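Local coordinates for protein putative thioesterase yhdA (Lactococcus lactis subsp. lactis, PDB 3GEK) that is a putative acyl-CoA thioesterase of the PaaI family with a hotdog fold, possibly hydrolysing thioesters such as 1,4-dihydroxy-2-naphthoyl-CoA, at residues L7-F12 against F30-I35; K26-S31 against G97-N102; V108-I113 against I121-V126. The protein carries 7 engineered substitutions. All blocks are in the same frame, centred on the assembly; numbering follows the deposited sequence.

Contact 1 (L7-F12 against F30-I35); sequences LNITDF and FSSKMI
T10 and K33 form an antiparallel hydrogen-bonded pair, T10 N giving its hydrogen to K33 O at 2.7 Å and K33 N returning one to T10 O; one step along, I9 and M34 make a non-hydrogen-bonded pair, and I35 N reaches N8 O at 3.2 Å. N8, the first residue to leave a short helix, has a positive phi, a conformation that asparagine tolerates better than most residues, and this lets the chain swing at once into the strand. Its side chain stays with the partner strand: CG lies anti to the backbone N (chi1 -158°), and ND2 comes within 3.4 Å of I35 CB while a water accepts from ND2 and donates to I35 O. The end of I35 in turn leans over T10, whose OG1 makes a weak bond back to N8 O.

On the same face as T10, the flexible chain of K33 suits a partly exposed place. Extended through its middle and bent at its last torsion (chi4 69°), it carries NZ to D11 OD2 at 2.8 Å in a salt bridge that uses the anti lone pair of the carboxylate oxygen. The opposite face is largely apolar. Here I9 CD1 rests 3.8 Å from the selenium of M34, a selenomethionine, and L7 CG, from the residue preceding N8, comes to the same selenium. Beyond the corner at D11, F12 CE1 meets F30 CD1 at 4.2 Å, two rings brought together obliquely.

The short strand 9-10 thus extends the curved antiparallel sheet of a hotdog fold. Helix 49-68 packs on this side, taking I9 on L55 and F12 on M62, while strand 92-102 bonds to the other edge of 28-35 through A95 and V93.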
# COMPACT_ATOMS: atom_id res chain seq x y z
N LEU A 7 6.81 -5.30 23.28
CA LEU A 7 5.69 -4.51 22.77
C LEU A 7 4.52 -4.43 23.76
O LEU A 7 3.74 -3.49 23.72
CB LEU A 7 5.22 -5.07 21.42
CG LEU A 7 5.54 -4.39 20.07
CD1 LEU A 7 6.44 -3.15 20.14
CD2 LEU A 7 6.08 -5.40 19.08
N ASN A 8 4.43 -5.41 24.65
CA ASN A 8 3.37 -5.47 25.67
C ASN A 8 1.97 -5.47 25.04
O ASN A 8 1.15 -4.60 25.31
CB ASN A 8 3.54 -4.32 26.68
CG ASN A 8 2.84 -4.60 28.01
OD1 ASN A 8 2.24 -5.65 28.22
ND2 ASN A 8 2.93 -3.64 28.92
N ILE A 9 1.73 -6.45 24.17
CA ILE A 9 0.40 -6.67 23.60
C ILE A 9 -0.49 -7.35 24.64
O ILE A 9 -0.14 -8.41 25.15
CB ILE A 9 0.46 -7.54 22.30
CG1 ILE A 9 1.50 -7.01 21.30
CG2 ILE A 9 -0.92 -7.68 21.66
CD1 ILE A 9 1.56 -5.51 21.13
N THR A 10 -1.62 -6.73 24.95
CA THR A 10 -2.53 -7.24 25.98
C THR A 10 -3.94 -7.52 25.42
O THR A 10 -4.28 -7.07 24.33
CB THR A 10 -2.66 -6.25 27.16
OG1 THR A 10 -1.40 -5.60 27.38
CG2 THR A 10 -3.05 -6.97 28.44
N ASP A 11 -4.73 -8.27 26.18
CA ASP A 11 -6.15 -8.49 25.90
C ASP A 11 -6.43 -8.99 24.47
O ASP A 11 -7.41 -8.59 23.85
CB ASP A 11 -6.97 -7.20 26.16
CG ASP A 11 -6.96 -6.77 27.63
OD1 ASP A 11 -6.49 -7.53 28.51
OD2 ASP A 11 -7.44 -5.65 27.91
N PHE A 12 -5.56 -9.86 23.96
CA PHE A 12 -5.75 -10.40 22.61
C PHE A 12 -6.92 -11.38 22.59
O PHE A 12 -6.97 -12.30 23.40
CB PHE A 12 -4.48 -11.06 22.06
CG PHE A 12 -4.66 -11.68 20.68
CD1 PHE A 12 -4.69 -10.88 19.54
CD2 PHE A 12 -4.82 -13.05 20.53
CE1 PHE A 12 -4.88 -11.44 18.27
CE2 PHE A 12 -5.00 -13.62 19.27
CZ PHE A 12 -5.03 -12.81 18.14
N PHE A 30 -10.57 -9.49 15.30
CA PHE A 30 -9.76 -9.54 16.52
C PHE A 30 -9.71 -8.20 17.25
O PHE A 30 -9.96 -7.15 16.67
CB PHE A 30 -8.35 -10.10 16.26
CG PHE A 30 -7.39 -9.14 15.61
CD1 PHE A 30 -6.70 -8.19 16.37
CD2 PHE A 30 -7.16 -9.19 14.25
CE1 PHE A 30 -5.81 -7.31 15.77
CE2 PHE A 30 -6.26 -8.32 13.64
CZ PHE A 30 -5.59 -7.37 14.40
N SER A 31 -9.40 -8.29 18.54
CA SER A 31 -9.22 -7.15 19.43
C SER A 31 -7.91 -7.31 20.20
O SER A 31 -7.46 -8.44 20.44
CB SER A 31 -10.37 -7.10 20.44
OG SER A 31 -11.35 -6.17 20.05
N SER A 32 -7.32 -6.19 20.60
CA SER A 32 -6.14 -6.18 21.46
C SER A 32 -5.81 -4.77 21.92
O SER A 32 -6.35 -3.79 21.41
CB SER A 32 -4.92 -6.79 20.75
OG SER A 32 -4.47 -5.95 19.69
N LYS A 33 -4.91 -4.69 22.89
CA LYS A 33 -4.40 -3.42 23.37
C LYS A 33 -2.88 -3.51 23.39
O LYS A 33 -2.32 -4.60 23.51
CB LYS A 33 -4.93 -3.10 24.77
CG LYS A 33 -6.44 -2.96 24.86
CD LYS A 33 -6.89 -2.37 26.18
CE LYS A 33 -8.41 -2.37 26.31
NZ LYS A 33 -8.96 -3.75 26.45
N MSE A 34 -2.23 -2.36 23.26
CA MSE A 34 -0.79 -2.28 23.47
C MSE A 34 -0.50 -1.20 24.50
O MSE A 34 -0.79 -0.02 24.28
CB MSE A 34 -0.05 -2.00 22.17
CG MSE A 34 1.45 -1.86 22.34
SE MSE A 34 2.40 -1.86 20.64
CE MSE A 34 1.93 -0.04 20.06
N ILE A 35 0.08 -1.60 25.62
CA ILE A 35 0.40 -0.69 26.71
C ILE A 35 1.74 -0.00 26.46
O ILE A 35 2.77 -0.66 26.34
CB ILE A 35 0.43 -1.42 28.07
CG1 ILE A 35 -0.79 -2.34 28.22
CG2 ILE A 35 0.54 -0.41 29.22
CD1 ILE A 35 -0.71 -3.29 29.40
O HOH W 1 4.41 -1.06 28.46

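Contact 2 (K26-S31 against G97-N102); sequences KIYKFS and GLLLKN
Y28 O receives the amide of L99 at 2.9 Å in a nearly straight bond (173° at the hydrogen), one of three backbone bonds that join strands 28-31 and 97-99. The other two link F30 and G97 reciprocally. G97 N gives to F30 O, whereas F30 N meets G97 O from above the carbonyl plane, at 3.1 Å.

The phenyl ring explains why a glycine stands opposite. F30 CG sits between the backbone N and the carbonyl carbon (chi1 77°), a crowded position, and the ring lies across G97 with one face over its backbone. G97 N is 3.7 Å above the ring plane, over the centre, and G97 CA makes a CH-pi contact, 3.8 Å from the centroid. Any CB on G97 would run into F30 CE2. Replacing F30 with an alanine would probably leave the G97 backbone without its aromatic cover and open a gap beside W109, whose ring meets that of F30 edge-to-face.

These strands belong to the curved antiparallel sheet of the hotdog fold, which wraps round helix 49-68. Y28 and L99 lie side by side on the helix side, CB of Y28 being 3.9 Å from L99 CD2. A tyrosine suits this partly exposed margin because its ring carbons can pack on L99 while a polar hydroxyl tolerates water. N102 ND2 approaches Y28 CE2 obliquely, the amide and ring planes 86° apart, while N102 OD1 is held by H107.

On the face with K29, I27 CG2 packs on L98 CD1 at 3.7 Å. The extended K29 chain passes the same methyl with both CG and CE before NZ reaches D17 in a salt bridge.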
# COMPACT_ATOMS: atom_id res chain seq x y z
N LYS A 26 -18.14 -16.78 7.38
CA LYS A 26 -18.02 -16.26 8.74
C LYS A 26 -17.23 -14.95 8.76
O LYS A 26 -16.23 -14.82 8.05
CB LYS A 26 -17.34 -17.29 9.65
CG LYS A 26 -17.93 -18.70 9.61
CD LYS A 26 -19.24 -18.80 10.36
CE LYS A 26 -19.63 -20.26 10.60
NZ LYS A 26 -20.07 -20.97 9.36
N ILE A 27 -17.69 -13.99 9.56
CA ILE A 27 -16.99 -12.72 9.71
C ILE A 27 -16.07 -12.77 10.94
O ILE A 27 -16.54 -12.83 12.07
CB ILE A 27 -17.95 -11.51 9.76
CG1 ILE A 27 -18.66 -11.34 8.41
CG2 ILE A 27 -17.18 -10.23 10.12
CD1 ILE A 27 -19.91 -10.47 8.47
N TYR A 28 -14.77 -12.77 10.67
CA TYR A 28 -13.75 -12.87 11.71
C TYR A 28 -13.19 -11.51 12.09
O TYR A 28 -12.89 -10.68 11.23
CB TYR A 28 -12.61 -13.79 11.26
CG TYR A 28 -12.99 -15.25 11.24
CD1 TYR A 28 -12.87 -16.04 12.38
CD2 TYR A 28 -13.46 -15.85 10.07
CE1 TYR A 28 -13.22 -17.40 12.36
CE2 TYR A 28 -13.81 -17.21 10.04
CZ TYR A 28 -13.69 -17.97 11.20
OH TYR A 28 -14.03 -19.31 11.18
N LYS A 29 -13.05 -11.29 13.40
CA LYS A 29 -12.49 -10.07 13.94
C LYS A 29 -11.49 -10.42 15.03
O LYS A 29 -11.54 -11.51 15.59
CB LYS A 29 -13.60 -9.19 14.53
CG LYS A 29 -14.53 -8.56 13.51
CD LYS A 29 -15.74 -7.95 14.20
CE LYS A 29 -16.62 -7.20 13.21
NZ LYS A 29 -17.87 -6.72 13.85
N PHE A 30 -10.57 -9.49 15.30
CA PHE A 30 -9.76 -9.54 16.52
C PHE A 30 -9.71 -8.20 17.25
O PHE A 30 -9.96 -7.15 16.67
CB PHE A 30 -8.35 -10.10 16.26
CG PHE A 30 -7.39 -9.14 15.61
CD1 PHE A 30 -6.70 -8.19 16.37
CD2 PHE A 30 -7.16 -9.19 14.25
CE1 PHE A 30 -5.81 -7.31 15.77
CE2 PHE A 30 -6.26 -8.32 13.64
CZ PHE A 30 -5.59 -7.37 14.40
N SER A 31 -9.40 -8.29 18.54
CA SER A 31 -9.22 -7.15 19.43
C SER A 31 -7.91 -7.31 20.20
O SER A 31 -7.46 -8.44 20.44
CB SER A 31 -10.37 -7.10 20.44
OG SER A 31 -11.35 -6.17 20.05
N GLY A 97 -9.10 -5.74 14.32
CA GLY A 97 -8.99 -6.27 12.97
C GLY A 97 -10.31 -6.80 12.45
O GLY A 97 -11.14 -7.29 13.22
N LEU A 98 -10.49 -6.68 11.15
CA LEU A 98 -11.58 -7.31 10.42
C LEU A 98 -10.99 -8.11 9.27
O LEU A 98 -10.22 -7.57 8.48
CB LEU A 98 -12.55 -6.24 9.88
CG LEU A 98 -13.65 -6.69 8.92
CD1 LEU A 98 -14.65 -7.59 9.61
CD2 LEU A 98 -14.36 -5.48 8.32
N LEU A 99 -11.34 -9.38 9.18
CA LEU A 99 -10.86 -10.20 8.08
C LEU A 99 -11.68 -9.93 6.82
O LEU A 99 -12.85 -10.27 6.74
CB LEU A 99 -10.87 -11.69 8.46
CG LEU A 99 -10.29 -12.69 7.46
CD1 LEU A 99 -8.79 -12.51 7.30
CD2 LEU A 99 -10.62 -14.11 7.91
N LEU A 100 -11.05 -9.28 5.84
CA LEU A 100 -11.72 -8.91 4.60
C LEU A 100 -11.75 -10.06 3.62
O LEU A 100 -12.64 -10.14 2.77
CB LEU A 100 -11.04 -7.71 3.95
CG LEU A 100 -10.92 -6.40 4.73
CD1 LEU A 100 -10.05 -5.44 3.92
CD2 LEU A 100 -12.29 -5.79 5.03
N LYS A 101 -10.76 -10.95 3.73
CA LYS A 101 -10.70 -12.11 2.87
C LYS A 101 -10.11 -13.32 3.59
O LYS A 101 -9.00 -13.28 4.11
CB LYS A 101 -9.90 -11.83 1.59
CG LYS A 101 -9.97 -12.96 0.58
CD LYS A 101 -8.97 -12.78 -0.54
CE LYS A 101 -9.11 -13.91 -1.56
NZ LYS A 101 -8.16 -13.71 -2.70
N ASN A 102 -10.90 -14.39 3.61
CA ASN A 102 -10.46 -15.67 4.13
C ASN A 102 -10.17 -16.59 2.95
O ASN A 102 -10.95 -17.49 2.63
CB ASN A 102 -11.53 -16.26 5.05
CG ASN A 102 -11.07 -17.51 5.78
OD1 ASN A 102 -9.92 -17.93 5.66
ND2 ASN A 102 -11.97 -18.11 6.54

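Contact 3 (V108-I113 against I121-V126); sequences VWEIKI and ISQITV
I113 and I124 press their end methyls together on the face that also carries I111 and V126: CD1 to CD1 is 3.4 Å, tighter than usual for two carbons. In I111 and I113 alike, CG1 lies anti to the carbonyl carbon (chi1 -62° and -64°), and the extended second torsion sends CD1 to the residue two along from its own pair partner, the next one on that face. Thus I111 CD1 meets V126 CG2 at 3.7 Å. Branched at CB, these isoleucines and valine suit both the extended backbone and the buried face. W109 leads its indole away from V126 towards helix 49-68, where NE1 bonds to S64.

The other face is polar at its centre, with V108 and T125 meeting through methyls at one end. Q123 bends at chi2 (96°), and its amide comes between two residues of strand 108-113, with OE1 3.3 Å from K112 CG and NE2 3.8 Å from E110 CG. K112 NZ comes from above the carboxylate plane to E110 OE2, 2.8 Å away, in a salt bridge. E110 OE1 has partners across the interface, K112 and Q123 of the second subunit.

Six backbone bonds hold the hairpin in register, with a seventh at a classic beta bulge, where I113 O accepts from both I121 N, at 2.7 Å, and S122 N.

Aliphatic side chains therefore pack on the side facing the helix, while the buried carboxylate of E110 is probably kept charged by lysines of two chains, so this cluster of charges probably helps to join the two subunits.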
# COMPACT_ATOMS: atom_id res chain seq x y z
N VAL A 108 -6.48 -11.45 4.37
CA VAL A 108 -6.35 -9.99 4.27
C VAL A 108 -7.10 -9.35 5.42
O VAL A 108 -8.32 -9.46 5.52
CB VAL A 108 -6.86 -9.44 2.92
CG1 VAL A 108 -6.58 -7.95 2.80
CG2 VAL A 108 -6.24 -10.20 1.74
N TRP A 109 -6.35 -8.70 6.31
CA TRP A 109 -6.91 -8.05 7.50
C TRP A 109 -6.98 -6.55 7.34
O TRP A 109 -6.02 -5.92 6.88
CB TRP A 109 -6.08 -8.36 8.75
CG TRP A 109 -6.20 -9.76 9.24
CD1 TRP A 109 -5.36 -10.80 8.98
CD2 TRP A 109 -7.22 -10.27 10.11
NE1 TRP A 109 -5.80 -11.93 9.63
CE2 TRP A 109 -6.94 -11.64 10.33
CE3 TRP A 109 -8.34 -9.71 10.73
CZ2 TRP A 109 -7.74 -12.46 11.13
CZ3 TRP A 109 -9.14 -10.52 11.53
CH2 TRP A 109 -8.83 -11.88 11.73
N GLU A 110 -8.11 -5.97 7.73
CA GLU A 110 -8.25 -4.53 7.85
C GLU A 110 -8.14 -4.18 9.34
O GLU A 110 -8.98 -4.61 10.15
CB GLU A 110 -9.59 -4.09 7.29
CG GLU A 110 -9.96 -2.63 7.50
CD GLU A 110 -11.43 -2.39 7.24
OE1 GLU A 110 -11.84 -2.37 6.06
OE2 GLU A 110 -12.19 -2.24 8.23
N ILE A 111 -7.12 -3.41 9.68
CA ILE A 111 -6.78 -3.15 11.08
C ILE A 111 -6.80 -1.65 11.41
O ILE A 111 -6.11 -0.85 10.77
CB ILE A 111 -5.41 -3.78 11.45
CG1 ILE A 111 -5.47 -5.30 11.29
CG2 ILE A 111 -5.00 -3.40 12.89
CD1 ILE A 111 -4.12 -5.98 11.08
N LYS A 112 -7.58 -1.29 12.41
CA LYS A 112 -7.63 0.09 12.87
C LYS A 112 -6.91 0.22 14.21
O LYS A 112 -7.22 -0.49 15.17
CB LYS A 112 -9.08 0.57 12.97
CG LYS A 112 -9.79 0.64 11.61
CD LYS A 112 -11.13 1.36 11.70
CE LYS A 112 -11.98 1.12 10.46
NZ LYS A 112 -12.38 -0.32 10.31
N ILE A 113 -5.94 1.13 14.26
CA ILE A 113 -5.26 1.45 15.50
C ILE A 113 -5.81 2.75 16.04
O ILE A 113 -5.80 3.78 15.37
CB ILE A 113 -3.73 1.47 15.34
CG1 ILE A 113 -3.24 0.06 14.97
CG2 ILE A 113 -3.03 1.98 16.62
CD1 ILE A 113 -1.89 0.01 14.38
N ILE A 121 -5.78 6.45 14.92
CA ILE A 121 -4.38 6.84 14.92
C ILE A 121 -3.73 6.37 13.62
O ILE A 121 -3.09 7.16 12.93
CB ILE A 121 -3.64 6.30 16.18
CG1 ILE A 121 -4.24 6.87 17.47
CG2 ILE A 121 -2.14 6.56 16.11
CD1 ILE A 121 -4.27 8.39 17.57
N SER A 122 -3.92 5.09 13.30
CA SER A 122 -3.38 4.50 12.09
C SER A 122 -4.34 3.47 11.50
O SER A 122 -4.95 2.69 12.22
CB SER A 122 -2.02 3.84 12.36
OG SER A 122 -1.10 4.77 12.91
N GLN A 123 -4.48 3.49 10.18
CA GLN A 123 -5.24 2.49 9.44
C GLN A 123 -4.23 1.61 8.72
O GLN A 123 -3.32 2.10 8.04
CB GLN A 123 -6.17 3.17 8.44
CG GLN A 123 -6.84 2.23 7.44
CD GLN A 123 -8.24 1.80 7.87
OE1 GLN A 123 -8.74 2.20 8.92
NE2 GLN A 123 -8.88 0.99 7.03
N ILE A 124 -4.37 0.29 8.88
CA ILE A 124 -3.36 -0.65 8.41
C ILE A 124 -4.03 -1.87 7.78
O ILE A 124 -5.00 -2.41 8.34
CB ILE A 124 -2.42 -1.10 9.56
CG1 ILE A 124 -1.75 0.13 10.20
CG2 ILE A 124 -1.39 -2.13 9.06
CD1 ILE A 124 -0.69 -0.19 11.25
N THR A 125 -3.53 -2.27 6.62
CA THR A 125 -3.95 -3.52 5.98
C THR A 125 -2.78 -4.49 5.97
O THR A 125 -1.66 -4.13 5.60
CB THR A 125 -4.46 -3.28 4.54
OG1 THR A 125 -5.59 -2.40 4.58
CG2 THR A 125 -4.90 -4.60 3.90
N VAL A 126 -3.04 -5.72 6.41
CA VAL A 126 -2.02 -6.77 6.42
C VAL A 126 -2.48 -7.95 5.58
O VAL A 126 -3.59 -8.47 5.77
CB VAL A 126 -1.72 -7.27 7.87
CG1 VAL A 126 -0.69 -8.39 7.85
CG2 VAL A 126 -1.24 -6.12 8.76

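The three contacts follow one another across a single curled sheet. Contacts 1 and 2 share F30 and S31 of strand 28-35, which pairs with 9-10 on one edge and 92-102 on the other; their centres lie about 16 Å apart. Contact 3 is about 11 Å from contact 2, centre to centre, and strands 92-102 and 106-115 join them, with L98 O 2.8 Å from E110 N. F30 also bridges to contact 3, its CD2 standing 3.6 Å from W109 CZ3. Contacts 2 and 3 both touch the second subunit. Active sites of hotdog thioesterases commonly form at subunit interfaces, which these two contacts adjoin.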